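Local coordinates for protein aminotransferase AspB (Helicobacter pylori 26695, PDB 3EZS) that probably binds pyridoxal 5'-phosphate and catalyses the transfer of amino groups, as a class I and II aminotransferase, at residues Glu82-Ser87 with Gly245-Leu250. Numbering follows the deposited sequence. Where two conformers were deposited one is given.
Sequences ENELIS and GDSRLL
Water 1 joins Glu84 to Ser247: it donates to Glu84 OE2 at 2.6 Å and accepts from the Ser247 hydroxyl, OG. The other oxygen, Glu84 OE1, accepts from Lys81 N; both carboxylate oxygens therefore have a partner, which limits the swing of the group. Next to the bridge, the one direct hydrogen bond between the segments runs from Gly245 N to Glu84 O at 3.0 Å, with an N-H...O angle of 154° and the donor tilted 33° from the carbonyl plane. With Ile86 paired to Ile243, it holds strand 85-88 antiparallel to strand 241-245. The seven-stranded, mostly parallel sheet, with 241-245 antiparallel, is that of the large domain of fold-type I pyridoxal-phosphate enzymes, consistent with the family; the contact joins its outermost strand within this chain, 85-88, to the start of helix 247-257.

Ser247 presses its CB into the turn before the strand, 3.4 Å from Asn83 O and 3.8 Å from Glu84 CG. Asn83 CG, OD1 and ND2 lie nearly equidistant from Ser247 CB, with Asn83 CG between its backbone N and carbonyl carbon (chi1 57°). One turn along, Leu250 lays its CD1 methyl 3.5 Å from Glu84 C, while its CB and CD2 meet Ile86 CD1. That Ile86 methyl also lies 3.0 Å from Leu250 O, a short contact but not a bond.

Asp246 N-caps the helix: OD1 accepts from Arg248 N and weakly from Leu249 N, while OD2 accepts from Asn222 N and the backbone pairs with Val223. At Gly245 a CB would jam against the preceding carbonyl O, which by itself calls for glycine. Between the two segments, then, one backbone bond and one water bridge supply the polar links, and side-chain carbons pack largely against backbone carbonyls and an amide.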
ATOM      1  N   GLU A  82     -21.172  -4.476  -9.970  1.00 42.27           N
ATOM      2  CA  GLU A  82     -20.534  -4.076  -8.728  1.00 43.65           C
ATOM      3  C   GLU A  82     -19.389  -4.951  -8.240  1.00 41.51           C
ATOM      4  O   GLU A  82     -18.473  -4.440  -7.620  1.00 40.39           O
ATOM      5  CB  GLU A  82     -21.591  -3.898  -7.626  1.00 44.63           C
ATOM      6  CG  GLU A  82     -22.567  -2.727  -7.909  1.00 46.22           C
ATOM      7  CD  GLU A  82     -23.634  -2.549  -6.826  1.00 47.59           C
ATOM      8  OE1 GLU A  82     -23.632  -3.301  -5.819  1.00 59.78           O
ATOM      9  OE2 GLU A  82     -24.496  -1.661  -6.997  1.00 54.83           O
ATOM     10  N   ASN A  83     -19.445  -6.252  -8.506  1.00 39.25           N
ATOM     11  CA  ASN A  83     -18.368  -7.162  -8.106  1.00 40.25           C
ATOM     12  C   ASN A  83     -17.321  -7.361  -9.228  1.00 41.16           C
ATOM     13  O   ASN A  83     -16.437  -8.224  -9.120  1.00 42.39           O
ATOM     14  CB  ASN A  83     -18.931  -8.504  -7.572  1.00 39.19           C
ATOM     15  CG  ASN A  83     -19.837  -9.225  -8.574  1.00 38.85           C
ATOM     16  OD1 ASN A  83     -20.158  -8.697  -9.638  1.00 36.82           O
ATOM     17  ND2 ASN A  83     -20.259 -10.436  -8.225  1.00 33.83           N
ATOM     18  N   GLU A  84     -17.400  -6.541 -10.279  1.00 40.31           N
ATOM     19  CA  GLU A  84     -16.466  -6.614 -11.411  1.00 41.38           C
ATOM     20  C   GLU A  84     -15.424  -5.482 -11.448  1.00 41.31           C
ATOM     21  O   GLU A  84     -14.706  -5.325 -12.435  1.00 40.93           O
ATOM     22  CB  GLU A  84     -17.244  -6.700 -12.735  1.00 41.37           C
ATOM     23  CG  GLU A  84     -17.842  -8.071 -12.919  1.00 43.94           C
ATOM     24  CD  GLU A  84     -18.750  -8.210 -14.110  1.00 45.46           C
ATOM     25  OE1 GLU A  84     -19.149  -7.180 -14.697  1.00 44.36           O
ATOM     26  OE2 GLU A  84     -19.085  -9.379 -14.427  1.00 39.64           O
ATOM     27  N   LEU A  85     -15.330  -4.709 -10.373  1.00 40.97           N
ATOM     28  CA  LEU A  85     -14.334  -3.636 -10.294  1.00 40.09           C
ATOM     29  C   LEU A  85     -13.913  -3.449  -8.852  1.00 39.75           C
ATOM     30  O   LEU A  85     -14.762  -3.385  -7.961  1.00 41.24           O
ATOM     31  CB  LEU A  85     -14.878  -2.349 -10.886  1.00 39.51           C
ATOM     32  CG  LEU A  85     -13.942  -1.134 -10.845  1.00 35.21           C
ATOM     33  CD1 LEU A  85     -14.141  -0.259 -12.081  1.00 30.82           C
ATOM     34  CD2 LEU A  85     -14.107  -0.326  -9.558  1.00 33.10           C
ATOM     35  N   ILE A  86     -12.605  -3.442  -8.623  1.00 40.50           N
ATOM     36  CA  ILE A  86     -12.036  -3.186  -7.301  1.00 40.48           C
ATOM     37  C   ILE A  86     -11.189  -1.915  -7.381  1.00 40.58           C
ATOM     38  O   ILE A  86     -10.405  -1.770  -8.312  1.00 40.38           O
ATOM     39  CB  ILE A  86     -11.190  -4.393  -6.775  1.00 41.72           C
ATOM     40  CG1 ILE A  86     -12.111  -5.528  -6.280  1.00 41.16           C
ATOM     41  CG2 ILE A  86     -10.268  -3.978  -5.612  1.00 39.13           C
ATOM     42  CD1 ILE A  86     -11.384  -6.684  -5.633  1.00 38.93           C
ATOM     43  N   SER A  87     -11.378  -1.001  -6.419  1.00 40.49           N
ATOM     44  CA  SER A  87     -10.619   0.256  -6.326  0.50 39.11           C
ATOM     45  C   SER A  87      -9.257  -0.042  -5.712  1.00 39.32           C
ATOM     46  O   SER A  87      -9.178  -0.783  -4.711  1.00 39.84           O
ATOM     47  CB  SER A  87     -11.339   1.273  -5.425  0.50 38.54           C
ATOM     48  OG  SER A  87     -12.567   1.731  -5.972  0.50 37.52           O
ATOM     49  N   GLY A 245     -12.750  -6.891 -14.090  1.00 41.15           N
ATOM     50  CA  GLY A 245     -12.818  -8.148 -14.839  1.00 42.28           C
ATOM     51  C   GLY A 245     -13.501  -9.267 -14.077  1.00 40.47           C
ATOM     52  O   GLY A 245     -14.520  -9.036 -13.432  1.00 40.42           O
ATOM     53  N   ASP A 246     -12.909 -10.459 -14.161  1.00 40.50           N
ATOM     54  CA  ASP A 246     -13.403 -11.718 -13.542  1.00 42.22           C
ATOM     55  C   ASP A 246     -13.860 -11.524 -12.098  1.00 43.43           C
ATOM     56  O   ASP A 246     -13.030 -11.382 -11.198  1.00 43.38           O
ATOM     57  CB  ASP A 246     -12.297 -12.779 -13.589  1.00 42.40           C
ATOM     58  CG  ASP A 246     -12.796 -14.190 -13.305  1.00 41.70           C
ATOM     59  OD1 ASP A 246     -13.711 -14.393 -12.480  1.00 35.01           O
ATOM     60  OD2 ASP A 246     -12.201 -15.115 -13.899  1.00 36.83           O
ATOM     61  N   SER A 247     -15.178 -11.555 -11.889  1.00 42.68           N
ATOM     62  CA  SER A 247     -15.751 -11.295 -10.584  1.00 42.46           C
ATOM     63  C   SER A 247     -15.471 -12.376  -9.575  1.00 43.61           C
ATOM     64  O   SER A 247     -15.584 -12.114  -8.394  1.00 42.30           O
ATOM     65  CB  SER A 247     -17.261 -11.075 -10.691  1.00 43.98           C
ATOM     66  OG  SER A 247     -17.929 -12.212 -11.238  1.00 38.12           O
ATOM     67  N   ARG A 248     -15.143 -13.589 -10.028  1.00 45.34           N
ATOM     68  CA  ARG A 248     -14.845 -14.697  -9.111  1.00 47.62           C
ATOM     69  C   ARG A 248     -13.472 -14.475  -8.482  1.00 44.84           C
ATOM     70  O   ARG A 248     -13.301 -14.641  -7.276  1.00 43.61           O
ATOM     71  CB  ARG A 248     -14.890 -16.057  -9.828  1.00 47.57           C
ATOM     72  CG  ARG A 248     -14.725 -17.264  -8.884  1.00 54.00           C
ATOM     73  CD  ARG A 248     -14.535 -18.591  -9.633  1.00 53.80           C
ATOM     74  NE  ARG A 248     -13.299 -18.597 -10.426  1.00 62.03           N
ATOM     75  CZ  ARG A 248     -12.071 -18.814  -9.942  1.00 62.92           C
ATOM     76  NH1 ARG A 248     -11.865 -19.067  -8.652  1.00 66.07           N
ATOM     77  NH2 ARG A 248     -11.024 -18.778 -10.768  1.00 60.01           N
ATOM     78  N   LEU A 249     -12.497 -14.127  -9.316  1.00 43.30           N
ATOM     79  CA  LEU A 249     -11.157 -13.790  -8.847  1.00 42.67           C
ATOM     80  C   LEU A 249     -11.161 -12.496  -8.026  1.00 41.82           C
ATOM     81  O   LEU A 249     -10.496 -12.425  -7.000  1.00 45.02           O
ATOM     82  CB  LEU A 249     -10.183 -13.657 -10.022  1.00 40.74           C
ATOM     83  CG  LEU A 249      -9.874 -14.914 -10.838  1.00 40.24           C
ATOM     84  CD1 LEU A 249      -9.016 -14.621 -12.059  1.00 35.42           C
ATOM     85  CD2 LEU A 249      -9.214 -15.981  -9.943  1.00 43.71           C
ATOM     86  N   LEU A 250     -11.911 -11.483  -8.460  1.00 41.68           N
ATOM     87  CA  LEU A 250     -11.965 -10.196  -7.721  1.00 42.08           C
ATOM     88  C   LEU A 250     -12.613 -10.287  -6.334  1.00 42.01           C
ATOM     89  O   LEU A 250     -12.253  -9.538  -5.438  1.00 41.73           O
ATOM     90  CB  LEU A 250     -12.659  -9.087  -8.545  1.00 40.74           C
ATOM     91  CG  LEU A 250     -11.911  -8.573  -9.786  1.00 38.71           C
ATOM     92  CD1 LEU A 250     -12.758  -7.547 -10.505  1.00 39.46           C
ATOM     93  CD2 LEU A 250     -10.528  -8.002  -9.438  1.00 38.71           C
TER
HETATM   94  O   HOH W   1     -17.610 -11.432 -13.760  1.00 25.98           O